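PDB 2X9X: CELL WALL surface anchor family protein from Streptococcus pneumoniae, which forms the repeating backbone subunit of the pneumococcal pilus, a surface fibre that probably serves in cell adhesion. Local coordinates for residues V269-K274 with Q422-T427; N276-A281 with K396-Y401; K339-Q344 with Q377-I382. The protein carries 1 engineered substitution. All coordinates share one frame; numbering follows the deposited sequence.

Contact 1. Residues V269-K274 with Q422-T427; sequences VKVNDK and QGIEYT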
loop_
_atom_site.group_PDB
_atom_site.type_symbol
_atom_site.label_atom_id
_atom_site.label_comp_id
_atom_site.label_asym_id
_atom_site.label_seq_id
_atom_site.Cartn_x
_atom_site.Cartn_y
_atom_site.Cartn_z
ATOM N N VAL A 269 7.120 8.324 24.230
ATOM C CA VAL A 269 6.622 9.386 25.107
ATOM C C VAL A 269 7.757 9.945 25.963
ATOM O O VAL A 269 8.455 9.200 26.655
ATOM C CB VAL A 269 5.483 8.914 26.044
ATOM C CG1 VAL A 269 5.048 10.054 26.975
ATOM C CG2 VAL A 269 4.302 8.394 25.241
ATOM N N LYS A 270 7.941 11.258 25.896
ATOM C CA LYS A 270 8.918 11.958 26.722
ATOM C C LYS A 270 8.319 12.340 28.072
ATOM O O LYS A 270 7.326 13.072 28.131
ATOM C CB LYS A 270 9.393 13.221 26.007
ATOM C CG LYS A 270 10.592 13.879 26.657
ATOM C CD LYS A 270 11.829 13.024 26.458
ATOM C CE LYS A 270 12.997 13.558 27.250
ATOM N NZ LYS A 270 12.725 13.458 28.710
ATOM N N VAL A 271 8.928 11.856 29.155
ATOM C CA VAL A 271 8.469 12.172 30.509
ATOM C C VAL A 271 9.621 12.595 31.416
ATOM O O VAL A 271 10.790 12.519 31.032
ATOM C CB VAL A 271 7.786 10.958 31.176
ATOM C CG1 VAL A 271 6.540 10.544 30.408
ATOM C CG2 VAL A 271 8.762 9.799 31.284
ATOM N N ASN A 272 9.285 13.040 32.625
ATOM C CA ASN A 272 10.293 13.230 33.663
ATOM C C ASN A 272 10.248 12.080 34.665
ATOM O O ASN A 272 9.582 11.071 34.425
ATOM C CB ASN A 272 10.151 14.593 34.353
ATOM C CG ASN A 272 8.841 14.745 35.116
ATOM O OD1 ASN A 272 8.140 13.768 35.386
ATOM N ND2 ASN A 272 8.512 15.983 35.474
ATOM N N ASP A 273 10.956 12.228 35.781
ATOM C CA ASP A 273 11.064 11.156 36.766
ATOM C C ASP A 273 9.744 10.872 37.478
ATOM O O ASP A 273 9.610 9.860 38.167
ATOM C CB ASP A 273 12.142 11.498 37.796
ATOM N N LYS A 274 8.775 11.768 37.318
ATOM C CA LYS A 274 7.468 11.591 37.942
ATOM C C LYS A 274 6.403 11.227 36.911
ATOM O O LYS A 274 5.206 11.283 37.192
ATOM C CB LYS A 274 7.068 12.845 38.726
ATOM C CG LYS A 274 8.033 13.192 39.851
ATOM C CD LYS A 274 7.491 14.296 40.742
ATOM C CE LYS A 274 7.366 15.610 39.991
ATOM N NZ LYS A 274 6.893 16.709 40.881
ATOM N N GLN A 422 4.866 -2.593 26.283
ATOM C CA GLN A 422 6.031 -1.725 26.148
ATOM C C GLN A 422 6.158 -0.798 27.360
ATOM O O GLN A 422 5.731 -1.157 28.459
ATOM C CB GLN A 422 5.994 -0.982 24.807
ATOM C CG GLN A 422 5.567 -1.909 23.659
ATOM C CD GLN A 422 5.872 -1.366 22.274
ATOM O OE1 GLN A 422 5.004 -1.353 21.394
ATOM N NE2 GLN A 422 7.112 -0.935 22.065
ATOM N N GLY A 423 6.746 0.380 27.178
ATOM C CA GLY A 423 7.104 1.222 28.310
ATOM C C GLY A 423 6.017 2.072 28.949
ATOM O O GLY A 423 6.024 2.281 30.169
ATOM N N ILE A 424 5.086 2.565 28.138
ATOM C CA ILE A 424 4.112 3.550 28.592
ATOM C C ILE A 424 3.001 3.699 27.561
ATOM O O ILE A 424 3.193 3.365 26.394
ATOM C CB ILE A 424 4.792 4.926 28.811
ATOM C CG1 ILE A 424 3.824 5.922 29.456
ATOM C CG2 ILE A 424 5.363 5.474 27.493
ATOM C CD1 ILE A 424 4.495 7.192 29.920
ATOM N N GLU A 425 1.841 4.187 27.995
ATOM C CA GLU A 425 0.745 4.517 27.083
ATOM C C GLU A 425 1.125 5.703 26.198
ATOM O O GLU A 425 1.491 6.759 26.705
ATOM C CB GLU A 425 -0.517 4.883 27.872
ATOM C CG GLU A 425 -1.189 3.723 28.584
ATOM C CD GLU A 425 -2.202 4.186 29.622
ATOM O OE1 GLU A 425 -2.004 5.272 30.207
ATOM O OE2 GLU A 425 -3.193 3.461 29.856
ATOM N N TYR A 426 1.040 5.535 24.879
ATOM C CA TYR A 426 1.251 6.662 23.974
ATOM C C TYR A 426 0.318 7.800 24.370
ATOM O O TYR A 426 0.741 8.942 24.550
ATOM C CB TYR A 426 0.958 6.244 22.536
ATOM C CG TYR A 426 1.484 7.176 21.470
ATOM C CD1 TYR A 426 2.783 7.675 21.524
ATOM C CD2 TYR A 426 0.695 7.520 20.375
ATOM C CE1 TYR A 426 3.274 8.505 20.520
ATOM C CE2 TYR A 426 1.176 8.344 19.376
ATOM C CZ TYR A 426 2.464 8.836 19.453
ATOM O OH TYR A 426 2.945 9.652 18.450
ATOM N N THR A 427 -0.963 7.476 24.506
ATOM C CA THR A 427 -1.947 8.445 24.963
ATOM C C THR A 427 -2.486 7.994 26.312
ATOM O O THR A 427 -3.024 6.894 26.440
ATOM C CB THR A 427 -3.092 8.613 23.947
ATOM O OG1 THR A 427 -2.548 9.004 22.679
ATOM C CG2 THR A 427 -4.072 9.676 24.413
#

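Contact 2. Residues N276-A281 with K396-Y401; sequences NRLAGA and KQPAGY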
loop_
_atom_site.group_PDB
_atom_site.type_symbol
_atom_site.label_atom_id
_atom_site.label_comp_id
_atom_site.label_asym_id
_atom_site.label_seq_id
_atom_site.Cartn_x
_atom_site.Cartn_y
_atom_site.Cartn_z
ATOM N N ASN A 276 5.505 12.808 34.411
ATOM C CA ASN A 276 4.902 13.975 33.781
ATOM C C ASN A 276 5.386 14.092 32.342
ATOM O O ASN A 276 6.576 13.934 32.065
ATOM C CB ASN A 276 5.249 15.248 34.546
ATOM C CG ASN A 276 4.748 15.225 35.976
ATOM O OD1 ASN A 276 3.813 14.492 36.313
ATOM N ND2 ASN A 276 5.368 16.031 36.830
ATOM N N ARG A 277 4.463 14.373 31.429
ATOM C CA ARG A 277 4.787 14.426 30.003
ATOM C C ARG A 277 5.339 15.785 29.573
ATOM O O ARG A 277 4.819 16.832 29.971
ATOM C CB ARG A 277 3.564 14.029 29.174
ATOM C CG ARG A 277 3.194 12.565 29.348
ATOM C CD ARG A 277 1.741 12.295 29.033
ATOM N NE ARG A 277 1.402 10.893 29.263
ATOM C CZ ARG A 277 1.293 9.978 28.304
ATOM N NH1 ARG A 277 1.486 10.316 27.034
ATOM N NH2 ARG A 277 0.982 8.727 28.616
ATOM N N LEU A 278 6.392 15.755 28.756
ATOM C CA LEU A 278 7.143 16.962 28.413
ATOM C C LEU A 278 7.087 17.313 26.926
ATOM O O LEU A 278 7.358 16.465 26.067
ATOM C CB LEU A 278 8.606 16.807 28.826
ATOM C CG LEU A 278 8.867 16.342 30.258
ATOM C CD1 LEU A 278 10.363 16.177 30.507
ATOM C CD2 LEU A 278 8.253 17.317 31.252
ATOM N N ALA A 279 6.774 18.576 26.638
ATOM C CA ALA A 279 6.679 19.068 25.266
ATOM C C ALA A 279 7.989 19.696 24.784
ATOM O O ALA A 279 8.729 20.295 25.560
ATOM C CB ALA A 279 5.535 20.087 25.146
ATOM N N GLY A 280 8.275 19.549 23.494
ATOM C CA GLY A 280 9.366 20.286 22.885
ATOM C C GLY A 280 10.737 19.637 22.906
ATOM O O GLY A 280 11.722 20.268 22.527
ATOM N N ALA A 281 10.818 18.386 23.344
ATOM C CA ALA A 281 12.079 17.658 23.255
ATOM C C ALA A 281 12.287 17.248 21.799
ATOM O O ALA A 281 11.335 16.859 21.115
ATOM C CB ALA A 281 12.070 16.439 24.163
ATOM N N LYS A 396 17.726 18.359 21.403
ATOM C CA LYS A 396 17.272 19.509 22.180
ATOM C C LYS A 396 16.458 19.054 23.383
ATOM O O LYS A 396 15.487 18.314 23.241
ATOM C CB LYS A 396 16.449 20.475 21.325
ATOM C CG LYS A 396 16.034 21.736 22.079
ATOM C CD LYS A 396 15.334 22.739 21.175
ATOM C CE LYS A 396 15.025 24.024 21.928
ATOM N NZ LYS A 396 14.444 25.069 21.038
ATOM N N GLN A 397 16.853 19.498 24.570
ATOM C CA GLN A 397 16.162 19.097 25.783
ATOM C C GLN A 397 14.890 19.910 25.977
ATOM O O GLN A 397 14.799 21.053 25.519
ATOM C CB GLN A 397 17.072 19.255 27.003
ATOM C CG GLN A 397 17.437 20.690 27.331
ATOM C CD GLN A 397 18.718 21.142 26.656
ATOM O OE1 GLN A 397 18.984 20.798 25.505
ATOM N NE2 GLN A 397 19.520 21.920 27.376
ATOM N N PRO A 398 13.904 19.323 26.667
ATOM C CA PRO A 398 12.696 20.069 27.023
ATOM C C PRO A 398 13.075 21.156 28.020
ATOM O O PRO A 398 14.020 20.969 28.786
ATOM C CB PRO A 398 11.811 19.024 27.714
ATOM C CG PRO A 398 12.547 17.738 27.671
ATOM C CD PRO A 398 13.969 18.008 27.320
ATOM N N ALA A 399 12.356 22.272 28.008
ATOM C CA ALA A 399 12.673 23.390 28.890
ATOM C C ALA A 399 12.815 22.958 30.350
ATOM O O ALA A 399 11.908 22.351 30.918
ATOM C CB ALA A 399 11.618 24.481 28.758
ATOM N N GLY A 400 13.958 23.274 30.950
ATOM C CA GLY A 400 14.173 23.025 32.364
ATOM C C GLY A 400 14.893 21.729 32.680
ATOM O O GLY A 400 15.194 21.447 33.841
ATOM N N TYR A 401 15.175 20.938 31.651
ATOM C CA TYR A 401 15.823 19.647 31.845
ATOM C C TYR A 401 17.215 19.606 31.231
ATOM O O TYR A 401 17.546 20.409 30.361
ATOM C CB TYR A 401 14.940 18.520 31.299
ATOM C CG TYR A 401 13.656 18.391 32.076
ATOM C CD1 TYR A 401 13.525 17.448 33.089
ATOM C CD2 TYR A 401 12.588 19.243 31.830
ATOM C CE1 TYR A 401 12.356 17.345 33.821
ATOM C CE2 TYR A 401 11.415 19.146 32.555
ATOM C CZ TYR A 401 11.304 18.196 33.549
ATOM O OH TYR A 401 10.135 18.101 34.274
HETATM O O HOH W 1 10.406 22.591 25.698
#

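Contact 3. Residues K339-Q344 with Q377-I382; sequences KVDKAQ and QGRFEI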
loop_
_atom_site.group_PDB
_atom_site.type_symbol
_atom_site.label_atom_id
_atom_site.label_comp_id
_atom_site.label_asym_id
_atom_site.label_seq_id
_atom_site.Cartn_x
_atom_site.Cartn_y
_atom_site.Cartn_z
ATOM N N LYS A 339 -2.641 23.987 21.727
ATOM C CA LYS A 339 -1.987 24.637 20.602
ATOM C C LYS A 339 -0.727 23.868 20.229
ATOM O O LYS A 339 -0.399 23.731 19.050
ATOM C CB LYS A 339 -1.649 26.091 20.935
ATOM N N VAL A 340 -0.023 23.362 21.237
ATOM C CA VAL A 340 1.180 22.579 20.988
ATOM C C VAL A 340 0.849 21.284 20.250
ATOM O O VAL A 340 1.510 20.933 19.270
ATOM C CB VAL A 340 1.928 22.241 22.289
ATOM C CG1 VAL A 340 3.112 21.324 21.993
ATOM C CG2 VAL A 340 2.389 23.513 22.983
ATOM N N ASP A 341 -0.170 20.574 20.724
ATOM C CA ASP A 341 -0.550 19.302 20.115
ATOM C C ASP A 341 -0.915 19.459 18.637
ATOM O O ASP A 341 -0.496 18.656 17.802
ATOM C CB ASP A 341 -1.706 18.652 20.877
ATOM C CG ASP A 341 -1.272 18.061 22.208
ATOM O OD1 ASP A 341 -0.052 17.980 22.464
ATOM O OD2 ASP A 341 -2.160 17.671 22.997
ATOM N N LYS A 342 -1.700 20.487 18.323
ATOM C CA LYS A 342 -2.112 20.753 16.947
ATOM C C LYS A 342 -0.915 21.095 16.064
ATOM O O LYS A 342 -0.766 20.565 14.959
ATOM C CB LYS A 342 -3.123 21.900 16.906
ATOM C CG LYS A 342 -4.487 21.551 17.473
ATOM C CD LYS A 342 -5.377 20.898 16.425
ATOM C CE LYS A 342 -6.819 20.824 16.901
ATOM N NZ LYS A 342 -7.378 22.175 17.199
ATOM N N ALA A 343 -0.069 21.995 16.553
ATOM C CA ALA A 343 1.106 22.420 15.806
ATOM C C ALA A 343 2.062 21.249 15.589
ATOM O O ALA A 343 2.677 21.114 14.521
ATOM C CB ALA A 343 1.809 23.560 16.527
ATOM N N GLN A 344 2.184 20.392 16.600
ATOM C CA GLN A 344 3.062 19.235 16.486
ATOM C C GLN A 344 2.499 18.237 15.476
ATOM O O GLN A 344 3.250 17.645 14.694
ATOM C CB GLN A 344 3.284 18.574 17.853
ATOM C CG GLN A 344 4.397 17.529 17.872
ATOM C CD GLN A 344 3.883 16.112 17.699
ATOM O OE1 GLN A 344 4.589 15.138 17.988
ATOM N NE2 GLN A 344 2.653 15.984 17.233
ATOM N N GLN A 377 1.675 16.055 25.232
ATOM C CA GLN A 377 1.484 14.772 25.893
ATOM C C GLN A 377 2.758 13.940 25.794
ATOM O O GLN A 377 2.743 12.730 26.034
ATOM C CB GLN A 377 0.305 14.027 25.276
ATOM C CG GLN A 377 -0.989 14.836 25.300
ATOM C CD GLN A 377 -2.069 14.250 24.414
ATOM O OE1 GLN A 377 -2.700 14.964 23.631
ATOM N NE2 GLN A 377 -2.286 12.945 24.525
ATOM N N GLY A 378 3.857 14.601 25.433
ATOM C CA GLY A 378 5.165 13.968 25.347
ATOM C C GLY A 378 5.355 13.078 24.131
ATOM O O GLY A 378 6.401 12.432 23.981
ATOM N N ARG A 379 4.361 13.055 23.247
ATOM C CA ARG A 379 4.333 12.074 22.162
ATOM C C ARG A 379 5.187 12.443 20.955
ATOM O O ARG A 379 5.224 13.597 20.521
ATOM C CB ARG A 379 2.896 11.830 21.690
ATOM C CG ARG A 379 1.960 11.307 22.768
ATOM C CD ARG A 379 0.541 11.183 22.242
ATOM N NE ARG A 379 0.006 12.473 21.811
ATOM C CZ ARG A 379 -1.284 12.714 21.611
ATOM N NH1 ARG A 379 -1.682 13.918 21.223
ATOM N NH2 ARG A 379 -2.176 11.752 21.804
ATOM N N PHE A 380 5.858 11.437 20.408
ATOM C CA PHE A 380 6.444 11.539 19.080
ATOM C C PHE A 380 6.574 10.147 18.474
ATOM O O PHE A 380 6.528 9.146 19.190
ATOM C CB PHE A 380 7.774 12.315 19.082
ATOM C CG PHE A 380 8.826 11.748 19.993
ATOM C CD1 PHE A 380 8.781 11.983 21.357
ATOM C CD2 PHE A 380 9.888 11.021 19.477
ATOM C CE1 PHE A 380 9.758 11.475 22.197
ATOM C CE2 PHE A 380 10.872 10.509 20.311
ATOM C CZ PHE A 380 10.805 10.741 21.676
ATOM N N GLU A 381 6.699 10.073 17.153
ATOM C CA GLU A 381 6.704 8.772 16.497
ATOM C C GLU A 381 7.419 8.796 15.154
ATOM O O GLU A 381 7.653 9.863 14.575
ATOM C CB GLU A 381 5.270 8.253 16.319
ATOM C CG GLU A 381 4.428 9.069 15.345
ATOM C CD GLU A 381 3.033 8.497 15.168
ATOM O OE1 GLU A 381 2.207 8.623 16.098
ATOM O OE2 GLU A 381 2.759 7.925 14.094
ATOM N N ILE A 382 7.757 7.607 14.666
ATOM C CA ILE A 382 8.393 7.441 13.362
ATOM C C ILE A 382 7.707 6.304 12.603
ATOM O O ILE A 382 7.396 5.253 13.181
ATOM C CB ILE A 382 9.917 7.171 13.500
ATOM C CG1 ILE A 382 10.592 7.106 12.121
ATOM C CG2 ILE A 382 10.183 5.895 14.302
ATOM C CD1 ILE A 382 10.668 8.443 11.411
#

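Contact 1. Residues V269-K274 with Q422-T427
Ile424 lies against Val269 and Val271, two residues that turn the same face of one strand toward the loop 422-427. The isoleucine can be followed outward. From its CB the short branch goes to Val269: Ile424 CG2 rests 3.7 Å from Val269 CB, and the two side chains cross at about a right angle. The long branch starts with CG1 anti to the backbone N (chi1 -173°) and stays extended to its end, where Ile424 CD1 meets Val271 CG1 tip to tip at 4.0 Å and lies 4.1 Å from Val269 CG1. A forked, wholly apolar side chain suits this place because one residue reaches two valines. Val269 uses its other methyl on the loop backbone: Val269 CG2 is 3.6 Å from Glu425 O and 4.1 Å from Tyr426 CD1, approaching that ring obliquely. A methyl is no real donor to a carbonyl; both Glu425 O and Tyr426 O accept from the guanidinium of Arg277. Lys270, between the two valines, points the other way and is joined through NZ to Asn440 CG, an intramolecular isopeptide bond of the kind that ties strands together within single domains of Gram-positive pilins. Its remaining N-H goes to the chain itself, with Lys270 NZ 3.2 Å from Val271 O at an N-H...O angle of 147°. At this end strand 260-271 runs between strand 436-439, parallel to it, and strand 379-385, antiparallel, while the loop after strand 408-412 packs its isoleucine over the valine face, and Ile424 also touches Lys437 of strand 436-439.

Contact 2. Residues N276-A281 with K396-Y401
Leu278 reaches the ring of Tyr401 with one methyl over its face, a CH-pi contact. Leu278 CD1 stands 3.8 Å from the ring centroid and only 13° off the normal, so it sits nearly above the middle of the ring. The two side chains arrive from opposite directions, and with Tyr401 CG anti to its carbonyl carbon (chi1 -65°) the ring is held out toward the leucine. The second methyl stays on the same side of the ring but lies toward its hydroxyl end, Leu278 CD2 being 3.6 Å from Tyr401 OH; that hydroxyl has its polar partner in Asn272. Apolar contacts follow on Pro398, whose CG is shared: it is 3.9 Å from Leu278 CD1 and 3.8 Å from Ala281 CB, where a small alanine lets the rigid ring come close. Polar links are indirect or weak. A water donates to Ala279 O at 2.8 Å and accepts from Ala399 N, bridging the two backbones, and Ala281 CA makes a bent CA-H...O contact with Lys396 O, 3.5 Å away. Residues 398-401 form a type II beta turn, with proline leading and Gly400 at the third position, where phi is positive. The pattern PxGY ends the E box of Gram-positive pilins, and here the turn packs beside the Lys270-Asn440 isopeptide bond, with Pro398 and Tyr401 both touching Asn440.

Contact 3. Residues K339-Q344 with Q377-I382
Asp341 and Gln377 bring their polar ends together between the helix and the loop that leads into strand 379-385: Asp341 OD2 lies 2.8 Å from the modelled Gln377 OE1. The amide is probably turned over, so this may be a hydrogen bond from its nitrogen. The side chains cross at about a right angle, carboxylate and amide planes 62° apart. One helical turn on, Gln344 leaves the helix with CG anti to the backbone N and bends at chi2 (-96°), carrying its amide over the start of the strand; its modelled OE1 is 3.0 Å from Arg379 O. Arg379 adds charge from a distance, its NH1 4.2 Å from Asp341 OD2, with the oxygen well out of the guanidinium plane; this probably helps keep the aspartate ionised. Long amide side chains suit a gap this wide, the axes of 339-344 and 379-382 running almost parallel 10.7 Å apart. Further out, Asp375 positions the partners. It forms a salt bridge with Arg379 NE and accepts from Gln377 N, while Asp341 OD1 takes the N-H of Ala376. Thr427 accepts from Arg379 NH2. The ring of buried Phe380 leads away from the helix to stack on Phe283 and meet Phe268, where a flat aromatic fits. The contact lays helix 338-354, probably part of a two-helix insertion with 304-325, beside a strand of what is probably a prealbumin-like domain.

From the N terminus, the chain reaches strand 260-271 and opens all three loops within about seventy residues. Contact 1 opens first and closes last, joining 269-274 to 422-427; inside its loop lies contact 2, from 276-281 to 396-401, and inside that contact 3, from 339-344 to 377-382. They nest without crossing, and their centres lie about 12 to 13 Å apart. Backbone bonds from Lys270 O to Leu278 N and from Gly378 O to Lys270 N join contact 1 to the other two, while Arg277 NH1 reaches Gln377 O. Together they tie the helical insertion, the strands around 260-271 and the late loops into the C-terminal domain.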